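Local coordinates for GrpB family protein (Enterococcus faecalis, PDB 2NRK), which is of unknown function but belongs to the GrpB family, whose place in the nucleotidyltransferase clan hints at a nucleotidyl-transfer-like role, at residues L35-I40 and F56-E61; P46-K51 and T136-L141; R89-K94 and H102-Q107. One frame throughout, in Å; residues are numbered along the deposited sequence.

Contact 1. Residues L35-I40 and F56-E61; sequences LKVEHI and FLVIVE
V37 and V58 lie side by side on one face of two antiparallel strands, CG2 of V37 4.1 Å from CG2 of V58. The other branch of V37, CG1, stands anti to the backbone N (chi1 -180°) and meets the edge of the F56 ring at CD1. Helix 14-30 packs on this face. I40 crosses L57, which points to the other face, at about a right angle, its CG2 3.7 Å from CB of L57; helix 111-126 packs against both. Between the faces, E38 and L57 exchange two nearly straight backbone bonds, and I59 N reaches K36 O at 2.9 Å. Beyond them the strand slips by one residue: L35 and K36 both face I59 in a classic beta bulge, where I59 O takes a 2.7 Å bond from L35 N and a weak one from K36 N. The L35 side chain crosses that of E61 at about a right angle, its CG 3.8 Å from CG of E61. The polar ends turn elsewhere, E38 to a salt bridge with R121 and E61 to one with K169 of the second subunit. Aliphatic contacts and main-chain bonds thus join the strands, while the carboxylates of E38 and E61 reach a helix and the second subunit.

Contact 2. Residues P46-K51 and T136-L141; sequences PNLAAK and TLKKQL
K138 and A49 make the one direct hydrogen bond between T136-L141 of helix 128-142 and P46-K51 of the loop that links strands 34-40 and 54-60. NZ of K138 donates to A49 O over 2.8 Å, approaching in the carbonyl plane with a C=O...donor angle of 145°. The lysine chain bends at chi3 (-82°), which carries CE over to within 3.3 Å of A49 O. A second polar link runs through a water that accepts from K138 NZ at 3.0 Å and from the backbone N of K51 at 3.1 Å, tying the ammonium to the loop at two points two residues apart. OG of S42 gives the same NZ a further hold on this loop, and K138 makes a cation-pi contact with Y134, so a largely buried charge is met by a carbonyl, a hydroxyl, a water and a ring. S42 and this loop follow the first strand of the sheet, and the Gly-Ser step there resembles the signature found at that place in nucleotidyltransferase folds; whether a nucleotide binds here is not established. Van der Waals touches are few. The ammonium rests against A50, with CB 3.8 Å from K138 NZ, and the L48 side chain crosses that of K138 at about a right angle, its CG 4.1 Å from NZ. The carbon-to-carbon pair is K139 CE with A49 CB, 4.1 Å apart; K139 then sends NZ onward to a salt bridge with E10. Y152 of the short helix 149-152 packs against both K138 and K51.

Contact 3. Residues R89-K94 and H102-Q107; sequences RRYLRK and HVHIYQ
The beta hairpin of strands 89-94 and 101-107 pairs R90 with I105 and L92 with V103 through four backbone hydrogen bonds of 2.8 to 2.9 Å between their N and O atoms. The L92 and V103 side chains run alongside each other on the mainly aliphatic face they share with I105, CB of L92 3.8 Å from CB of V103. V58 of the adjoining strand packs there too, and R90 stands on this face but turns to a salt bridge with D67. The other face is aromatic and polar. Y91 swings its ring toward the partner strand, with CG anti to the backbone N (chi1 178°), and sets OH over the centre of the H102 imidazole, 3.2 Å above its plane. CE1 of Y91 comes 3.9 Å from CE1 of H104, and the two rings are tilted 52° to each other. R89 lies along Y106, its CG over one face of that ring and its CB 3.8 Å from CE1 of Y106. One water accepts from NH1 of R89 at 2.8 Å and bonds ND1 of H104; its approach to OH of Y106 is unusually short and doubtful as a measure. Outer partners fix the polar ends: E83 O holds R89 NE, R99 H102 NE2, D55 H104 NE2 and H117 Y106 OH. Such an antiparallel hairpin within a mixed sheet is consistent with the family's nucleotidyltransferase clan.

In the fold
Contacts 1 and 3 belong to one mixed sheet, their centres about 9 Å apart, and meet where strand 54-60 runs parallel to strand 101-107: F56 O lies 2.7 Å from H104 N and V58 O 2.9 Å from Y106 N. Both rest on antiparallel backbone pairing, broken by a bulge in contact 1, which has largely aliphatic contacts between the strands; contact 3 has a polar aromatic face. Contact 2 lies apart, its centre about 24 Å from that of contact 1 and about 23 Å from that of contact 3, and joins loop to helix through a lysine and a water. Buried too, it lies farther from the chain's centre. In sequence it brackets contact 3 and alternates with contact 1.

Contact 1. Residues L35-I40 and F56-E61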
loop_
_atom_site.group_PDB
_atom_site.type_symbol
_atom_site.label_atom_id
_atom_site.label_comp_id
_atom_site.label_asym_id
_atom_site.label_seq_id
_atom_site.Cartn_x
_atom_site.Cartn_y
_atom_site.Cartn_z
ATOM N N LEU A 35 6.666 7.950 -11.451
ATOM C CA LEU A 35 5.308 8.240 -10.979
ATOM C C LEU A 35 5.343 9.194 -9.798
ATOM O O LEU A 35 4.426 10.037 -9.655
ATOM C CB LEU A 35 4.591 6.952 -10.539
ATOM C CG LEU A 35 4.229 6.014 -11.698
ATOM C CD1 LEU A 35 3.874 4.641 -11.160
ATOM C CD2 LEU A 35 3.047 6.579 -12.509
ATOM N N LYS A 36 6.363 9.053 -8.943
ATOM C CA LYS A 36 6.414 9.839 -7.710
ATOM C C LYS A 36 7.821 9.759 -7.108
ATOM O O LYS A 36 8.439 8.711 -7.134
ATOM C CB LYS A 36 5.387 9.266 -6.707
ATOM C CG LYS A 36 5.251 10.046 -5.416
ATOM C CD LYS A 36 4.575 11.371 -5.698
ATOM C CE LYS A 36 4.429 12.140 -4.399
ATOM N NZ LYS A 36 3.575 13.296 -4.720
ATOM N N VAL A 37 8.297 10.875 -6.548
ATOM C CA VAL A 37 9.500 10.846 -5.703
ATOM C C VAL A 37 9.082 11.319 -4.334
ATOM O O VAL A 37 8.508 12.416 -4.207
ATOM C CB VAL A 37 10.648 11.760 -6.237
ATOM C CG1 VAL A 37 11.858 11.679 -5.317
ATOM C CG2 VAL A 37 11.055 11.324 -7.671
ATOM N N GLU A 38 9.347 10.477 -3.341
ATOM C CA GLU A 38 8.999 10.769 -1.939
ATOM C C GLU A 38 10.277 10.881 -1.086
ATOM O O GLU A 38 11.237 10.119 -1.269
ATOM C CB GLU A 38 8.130 9.628 -1.370
ATOM C CG GLU A 38 6.717 9.503 -1.985
ATOM C CD GLU A 38 5.652 10.301 -1.288
ATOM O OE1 GLU A 38 5.948 11.191 -0.436
ATOM O OE2 GLU A 38 4.466 10.046 -1.626
ATOM N N HIS A 39 10.235 11.798 -0.128
ATOM C CA HIS A 39 11.292 11.903 0.873
ATOM C C HIS A 39 10.954 10.887 1.952
ATOM O O HIS A 39 9.841 10.889 2.513
ATOM C CB HIS A 39 11.234 13.339 1.436
ATOM C CG HIS A 39 12.410 13.710 2.279
ATOM N ND1 HIS A 39 12.461 14.912 2.936
ATOM C CD2 HIS A 39 13.550 13.050 2.601
ATOM C CE1 HIS A 39 13.589 14.995 3.625
ATOM N NE2 HIS A 39 14.275 13.878 3.439
ATOM N N ILE A 40 11.902 10.002 2.248
ATOM C CA ILE A 40 11.673 8.940 3.214
ATOM C C ILE A 40 12.848 8.895 4.186
ATOM O O ILE A 40 13.771 9.738 4.125
ATOM C CB ILE A 40 11.411 7.585 2.539
ATOM C CG1 ILE A 40 12.569 7.174 1.601
ATOM C CG2 ILE A 40 10.066 7.611 1.813
ATOM C CD1 ILE A 40 12.751 5.658 1.425
ATOM N N PHE A 56 15.631 8.882 -0.730
ATOM C CA PHE A 56 14.611 9.088 -1.787
ATOM C C PHE A 56 13.910 7.788 -2.122
ATOM O O PHE A 56 14.574 6.739 -2.305
ATOM C CB PHE A 56 15.249 9.629 -3.087
ATOM C CG PHE A 56 15.993 10.916 -2.903
ATOM C CD1 PHE A 56 15.417 12.122 -3.292
ATOM C CD2 PHE A 56 17.255 10.934 -2.320
ATOM C CE1 PHE A 56 16.074 13.346 -3.071
ATOM C CE2 PHE A 56 17.921 12.147 -2.110
ATOM C CZ PHE A 56 17.330 13.364 -2.487
ATOM N N LEU A 57 12.570 7.844 -2.158
ATOM C CA LEU A 57 11.749 6.720 -2.644
ATOM C C LEU A 57 11.235 7.126 -4.010
ATOM O O LEU A 57 10.531 8.119 -4.133
ATOM C CB LEU A 57 10.583 6.439 -1.687
ATOM C CG LEU A 57 9.585 5.346 -2.156
ATOM C CD1 LEU A 57 10.275 3.994 -2.374
ATOM C CD2 LEU A 57 8.448 5.173 -1.132
ATOM N N VAL A 58 11.677 6.423 -5.034
ATOM C CA VAL A 58 11.275 6.734 -6.402
ATOM C C VAL A 58 10.403 5.561 -6.888
ATOM O O VAL A 58 10.848 4.402 -6.888
ATOM C CB VAL A 58 12.520 6.889 -7.315
ATOM C CG1 VAL A 58 12.079 7.147 -8.730
ATOM C CG2 VAL A 58 13.411 8.032 -6.836
ATOM N N ILE A 59 9.185 5.880 -7.317
ATOM C CA ILE A 59 8.236 4.855 -7.749
ATOM C C ILE A 59 8.076 5.005 -9.249
ATOM O O ILE A 59 7.765 6.107 -9.734
ATOM C CB ILE A 59 6.873 5.052 -7.027
ATOM C CG1 ILE A 59 7.096 5.011 -5.513
ATOM C CG2 ILE A 59 5.911 3.998 -7.512
ATOM C CD1 ILE A 59 5.827 5.448 -4.739
ATOM N N VAL A 60 8.314 3.921 -9.984
ATOM C CA VAL A 60 8.303 3.948 -11.457
ATOM C C VAL A 60 7.307 2.958 -12.057
ATOM O O VAL A 60 6.890 1.989 -11.394
ATOM C CB VAL A 60 9.734 3.641 -12.060
ATOM C CG1 VAL A 60 10.726 4.707 -11.595
ATOM C CG2 VAL A 60 10.210 2.209 -11.680
ATOM N N GLU A 61 6.942 3.187 -13.322
ATOM C CA GLU A 61 6.047 2.266 -14.028
ATOM C C GLU A 61 6.745 0.959 -14.362
ATOM O O GLU A 61 6.147 -0.116 -14.235
ATOM C CB GLU A 61 5.502 2.920 -15.302
ATOM C CG GLU A 61 4.591 4.078 -14.979
ATOM C CD GLU A 61 3.693 4.494 -16.148
ATOM O OE1 GLU A 61 3.203 3.615 -16.914
ATOM O OE2 GLU A 61 3.484 5.722 -16.265
#

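Contact 2. Residues P46-K51 and T136-L141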
loop_
_atom_site.group_PDB
_atom_site.type_symbol
_atom_site.label_atom_id
_atom_site.label_comp_id
_atom_site.label_asym_id
_atom_site.label_seq_id
_atom_site.Cartn_x
_atom_site.Cartn_y
_atom_site.Cartn_z
ATOM N N PRO A 46 10.363 15.609 10.440
ATOM C CA PRO A 46 10.806 16.807 11.124
ATOM C C PRO A 46 11.156 16.604 12.605
ATOM O O PRO A 46 10.440 15.912 13.348
ATOM C CB PRO A 46 9.608 17.768 10.968
ATOM C CG PRO A 46 9.032 17.353 9.595
ATOM C CD PRO A 46 9.146 15.829 9.631
ATOM N N ASN A 47 12.293 17.187 12.978
ATOM C CA ASN A 47 12.831 17.183 14.348
ATOM C C ASN A 47 13.441 15.848 14.810
ATOM O O ASN A 47 13.822 15.698 15.978
ATOM C CB ASN A 47 11.817 17.758 15.346
ATOM C CG ASN A 47 11.267 19.102 14.900
ATOM O OD1 ASN A 47 12.006 19.968 14.423
ATOM N ND2 ASN A 47 9.964 19.284 15.054
ATOM N N LEU A 48 13.590 14.906 13.889
ATOM C CA LEU A 48 14.249 13.643 14.227
ATOM C C LEU A 48 15.753 13.762 13.981
ATOM O O LEU A 48 16.180 14.144 12.899
ATOM C CB LEU A 48 13.669 12.485 13.387
ATOM C CG LEU A 48 14.310 11.107 13.559
ATOM C CD1 LEU A 48 14.333 10.627 15.028
ATOM C CD2 LEU A 48 13.535 10.113 12.643
ATOM N N ALA A 49 16.553 13.419 14.995
ATOM C CA ALA A 49 18.000 13.329 14.822
ATOM C C ALA A 49 18.329 12.226 13.808
ATOM O O ALA A 49 17.674 11.174 13.779
ATOM C CB ALA A 49 18.685 13.043 16.159
ATOM N N ALA A 50 19.349 12.440 12.982
ATOM C CA ALA A 50 19.619 11.496 11.889
ATOM C C ALA A 50 21.008 11.668 11.308
ATOM O O ALA A 50 21.582 12.732 11.392
ATOM C CB ALA A 50 18.614 11.709 10.753
ATOM N N LYS A 51 21.506 10.626 10.661
ATOM C CA LYS A 51 22.652 10.786 9.776
ATOM C C LYS A 51 22.207 11.696 8.630
ATOM O O LYS A 51 21.084 11.540 8.125
ATOM C CB LYS A 51 23.061 9.451 9.199
ATOM C CG LYS A 51 23.699 8.575 10.262
ATOM C CD LYS A 51 23.611 7.122 9.904
ATOM C CE LYS A 51 24.553 6.719 8.797
ATOM N NZ LYS A 51 25.306 5.475 9.236
ATOM N N THR A 136 17.141 9.121 20.193
ATOM C CA THR A 136 17.947 8.882 21.380
ATOM C C THR A 136 18.752 7.594 21.203
ATOM O O THR A 136 19.926 7.551 21.535
ATOM C CB THR A 136 17.068 8.855 22.657
ATOM O OG1 THR A 136 16.554 10.176 22.871
ATOM C CG2 THR A 136 17.877 8.443 23.895
ATOM N N LEU A 137 18.113 6.561 20.674
ATOM C CA LEU A 137 18.793 5.305 20.415
ATOM C C LEU A 137 19.938 5.503 19.428
ATOM O O LEU A 137 21.036 5.004 19.641
ATOM C CB LEU A 137 17.815 4.251 19.900
ATOM C CG LEU A 137 18.408 2.946 19.380
ATOM C CD1 LEU A 137 19.199 2.252 20.507
ATOM C CD2 LEU A 137 17.284 2.092 18.903
ATOM N N LYS A 138 19.675 6.234 18.351
ATOM C CA LYS A 138 20.700 6.424 17.320
ATOM C C LYS A 138 21.898 7.185 17.892
ATOM O O LYS A 138 23.055 6.846 17.604
ATOM C CB LYS A 138 20.108 7.124 16.086
ATOM C CG LYS A 138 19.154 6.227 15.266
ATOM C CD LYS A 138 18.814 6.832 13.887
ATOM C CE LYS A 138 17.717 7.849 13.996
ATOM N NZ LYS A 138 17.520 8.617 12.727
ATOM N N LYS A 139 21.623 8.185 18.736
ATOM C CA LYS A 139 22.681 8.978 19.321
ATOM C C LYS A 139 23.508 8.109 20.261
ATOM O O LYS A 139 24.742 8.178 20.242
ATOM C CB LYS A 139 22.109 10.214 20.035
ATOM C CG LYS A 139 21.640 11.287 19.050
ATOM C CD LYS A 139 21.243 12.599 19.727
ATOM C CE LYS A 139 19.775 12.642 20.105
ATOM N NZ LYS A 139 19.403 13.931 20.791
ATOM N N GLN A 140 22.827 7.282 21.061
ATOM C CA GLN A 140 23.476 6.317 21.959
ATOM C C GLN A 140 24.357 5.321 21.203
ATOM O O GLN A 140 25.486 5.029 21.613
ATOM C CB GLN A 140 22.428 5.549 22.772
ATOM C CG GLN A 140 22.009 6.217 24.074
ATOM C CD GLN A 140 20.858 5.501 24.784
ATOM O OE1 GLN A 140 20.614 4.299 24.588
ATOM N NE2 GLN A 140 20.143 6.246 25.618
ATOM N N LEU A 141 23.829 4.782 20.110
ATOM C CA LEU A 141 24.577 3.828 19.282
ATOM C C LEU A 141 25.868 4.446 18.736
ATOM O O LEU A 141 26.936 3.839 18.825
ATOM C CB LEU A 141 23.727 3.273 18.142
ATOM C CG LEU A 141 22.691 2.237 18.565
ATOM C CD1 LEU A 141 21.670 2.057 17.472
ATOM C CD2 LEU A 141 23.360 0.899 18.910
HETATM O O HOH W 1 19.621 8.141 10.680
#

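Contact 3. Residues R89-K94 and H102-Q107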
loop_
_atom_site.group_PDB
_atom_site.type_symbol
_atom_site.label_atom_id
_atom_site.label_comp_id
_atom_site.label_asym_id
_atom_site.label_seq_id
_atom_site.Cartn_x
_atom_site.Cartn_y
_atom_site.Cartn_z
ATOM N N ARG A 89 14.414 -3.771 -6.636
ATOM C CA ARG A 89 14.913 -2.422 -6.367
ATOM C C ARG A 89 15.957 -2.013 -7.404
ATOM O O ARG A 89 16.638 -2.888 -7.985
ATOM C CB ARG A 89 15.527 -2.358 -4.960
ATOM C CG ARG A 89 16.027 -0.945 -4.586
ATOM C CD ARG A 89 16.473 -0.904 -3.119
ATOM N NE ARG A 89 17.616 -1.812 -2.855
ATOM C CZ ARG A 89 18.326 -1.774 -1.722
ATOM N NH1 ARG A 89 18.007 -0.886 -0.768
ATOM N NH2 ARG A 89 19.339 -2.612 -1.511
ATOM N N ARG A 90 16.049 -0.713 -7.672
ATOM C CA ARG A 90 17.322 -0.133 -8.149
ATOM C C ARG A 90 17.800 0.858 -7.117
ATOM O O ARG A 90 17.077 1.796 -6.784
ATOM C CB ARG A 90 17.189 0.512 -9.530
ATOM C CG ARG A 90 16.793 -0.499 -10.614
ATOM C CD ARG A 90 17.861 -1.607 -10.809
ATOM N NE ARG A 90 17.523 -2.459 -11.955
ATOM C CZ ARG A 90 16.707 -3.510 -11.904
ATOM N NH1 ARG A 90 16.168 -3.887 -10.744
ATOM N NH2 ARG A 90 16.449 -4.218 -13.036
ATOM N N TYR A 91 19.031 0.683 -6.652
ATOM C CA TYR A 91 19.534 1.464 -5.549
ATOM C C TYR A 91 20.670 2.345 -6.093
ATOM O O TYR A 91 21.514 1.855 -6.860
ATOM C CB TYR A 91 20.070 0.507 -4.482
ATOM C CG TYR A 91 20.687 1.171 -3.267
ATOM C CD1 TYR A 91 19.920 1.984 -2.436
ATOM C CD2 TYR A 91 22.020 0.928 -2.914
ATOM C CE1 TYR A 91 20.487 2.573 -1.272
ATOM C CE2 TYR A 91 22.592 1.513 -1.755
ATOM C CZ TYR A 91 21.808 2.343 -0.969
ATOM O OH TYR A 91 22.387 2.917 0.158
ATOM N N LEU A 92 20.659 3.613 -5.711
ATOM C CA LEU A 92 21.724 4.559 -6.082
ATOM C C LEU A 92 22.293 5.157 -4.814
ATOM O O LEU A 92 21.559 5.464 -3.883
ATOM C CB LEU A 92 21.188 5.725 -6.928
ATOM C CG LEU A 92 20.216 5.491 -8.093
ATOM C CD1 LEU A 92 19.794 6.825 -8.690
ATOM C CD2 LEU A 92 20.870 4.654 -9.121
ATOM N N ARG A 93 23.600 5.369 -4.799
ATOM C CA ARG A 93 24.223 6.077 -3.688
ATOM C C ARG A 93 25.241 7.052 -4.204
ATOM O O ARG A 93 25.929 6.810 -5.218
ATOM C CB ARG A 93 24.876 5.088 -2.696
ATOM C CG ARG A 93 26.013 4.308 -3.278
ATOM C CD ARG A 93 26.447 3.185 -2.300
ATOM N NE ARG A 93 27.644 2.576 -2.832
ATOM C CZ ARG A 93 28.153 1.429 -2.392
ATOM N NH1 ARG A 93 27.544 0.783 -1.402
ATOM N NH2 ARG A 93 29.246 0.948 -2.964
ATOM N N LYS A 94 25.330 8.167 -3.497
ATOM C CA LYS A 94 26.413 9.127 -3.740
ATOM C C LYS A 94 26.734 9.905 -2.479
ATOM O O LYS A 94 25.940 9.920 -1.547
ATOM C CB LYS A 94 26.045 10.047 -4.910
ATOM C CG LYS A 94 25.137 11.203 -4.640
ATOM C CD LYS A 94 25.052 12.058 -5.922
ATOM C CE LYS A 94 23.951 13.071 -5.880
ATOM N NZ LYS A 94 23.864 14.069 -7.057
ATOM N N HIS A 102 20.823 8.592 -0.818
ATOM C CA HIS A 102 20.513 7.165 -1.084
ATOM C C HIS A 102 19.163 7.165 -1.810
ATOM O O HIS A 102 18.206 7.801 -1.339
ATOM C CB HIS A 102 20.356 6.382 0.194
ATOM C CG HIS A 102 21.653 6.082 0.868
ATOM N ND1 HIS A 102 21.723 5.634 2.168
ATOM C CD2 HIS A 102 22.926 6.174 0.424
ATOM C CE1 HIS A 102 22.988 5.441 2.492
ATOM N NE2 HIS A 102 23.741 5.757 1.456
ATOM N N VAL A 103 19.125 6.550 -2.984
ATOM C CA VAL A 103 17.900 6.549 -3.794
ATOM C C VAL A 103 17.399 5.135 -3.928
ATOM O O VAL A 103 18.144 4.248 -4.356
ATOM C CB VAL A 103 18.184 7.168 -5.202
ATOM C CG1 VAL A 103 16.902 7.209 -6.044
ATOM C CG2 VAL A 103 18.778 8.571 -5.062
ATOM N N HIS A 104 16.133 4.919 -3.561
ATOM C CA HIS A 104 15.566 3.569 -3.499
ATOM C C HIS A 104 14.459 3.571 -4.548
ATOM O O HIS A 104 13.430 4.237 -4.348
ATOM C CB HIS A 104 14.923 3.320 -2.123
ATOM C CG HIS A 104 15.826 3.614 -0.960
ATOM N ND1 HIS A 104 16.509 2.629 -0.280
ATOM C CD2 HIS A 104 16.182 4.786 -0.385
ATOM C CE1 HIS A 104 17.227 3.182 0.687
ATOM N NE2 HIS A 104 17.052 4.490 0.643
ATOM N N ILE A 105 14.702 2.901 -5.672
ATOM C CA ILE A 105 13.754 2.939 -6.785
ATOM C C ILE A 105 13.005 1.603 -6.816
ATOM O O ILE A 105 13.616 0.536 -6.791
ATOM C CB ILE A 105 14.453 3.190 -8.135
ATOM C CG1 ILE A 105 15.348 4.441 -8.068
ATOM C CG2 ILE A 105 13.424 3.386 -9.240
ATOM C CD1 ILE A 105 16.247 4.642 -9.342
ATOM N N TYR A 106 11.669 1.668 -6.874
ATOM C CA TYR A 106 10.877 0.441 -6.981
ATOM C C TYR A 106 9.789 0.588 -8.048
ATOM O O TYR A 106 9.329 1.689 -8.330
ATOM C CB TYR A 106 10.154 0.135 -5.677
ATOM C CG TYR A 106 11.043 -0.096 -4.466
ATOM C CD1 TYR A 106 11.563 -1.357 -4.180
ATOM C CD2 TYR A 106 11.274 0.947 -3.576
ATOM C CE1 TYR A 106 12.345 -1.549 -2.986
ATOM C CE2 TYR A 106 12.042 0.771 -2.429
ATOM C CZ TYR A 106 12.559 -0.454 -2.144
ATOM O OH TYR A 106 13.272 -0.564 -0.942
ATOM N N GLN A 107 9.381 -0.538 -8.616
ATOM C CA GLN A 107 8.232 -0.541 -9.511
ATOM C C GLN A 107 6.934 -0.350 -8.706
ATOM O O GLN A 107 6.845 -0.772 -7.545
ATOM C CB GLN A 107 8.157 -1.864 -10.263
ATOM C CG GLN A 107 7.302 -1.791 -11.509
ATOM C CD GLN A 107 7.612 -2.956 -12.434
ATOM O OE1 GLN A 107 8.503 -2.870 -13.280
ATOM N NE2 GLN A 107 6.910 -4.059 -12.240
HETATM O O HOH W 2 15.541 0.077 -0.021
#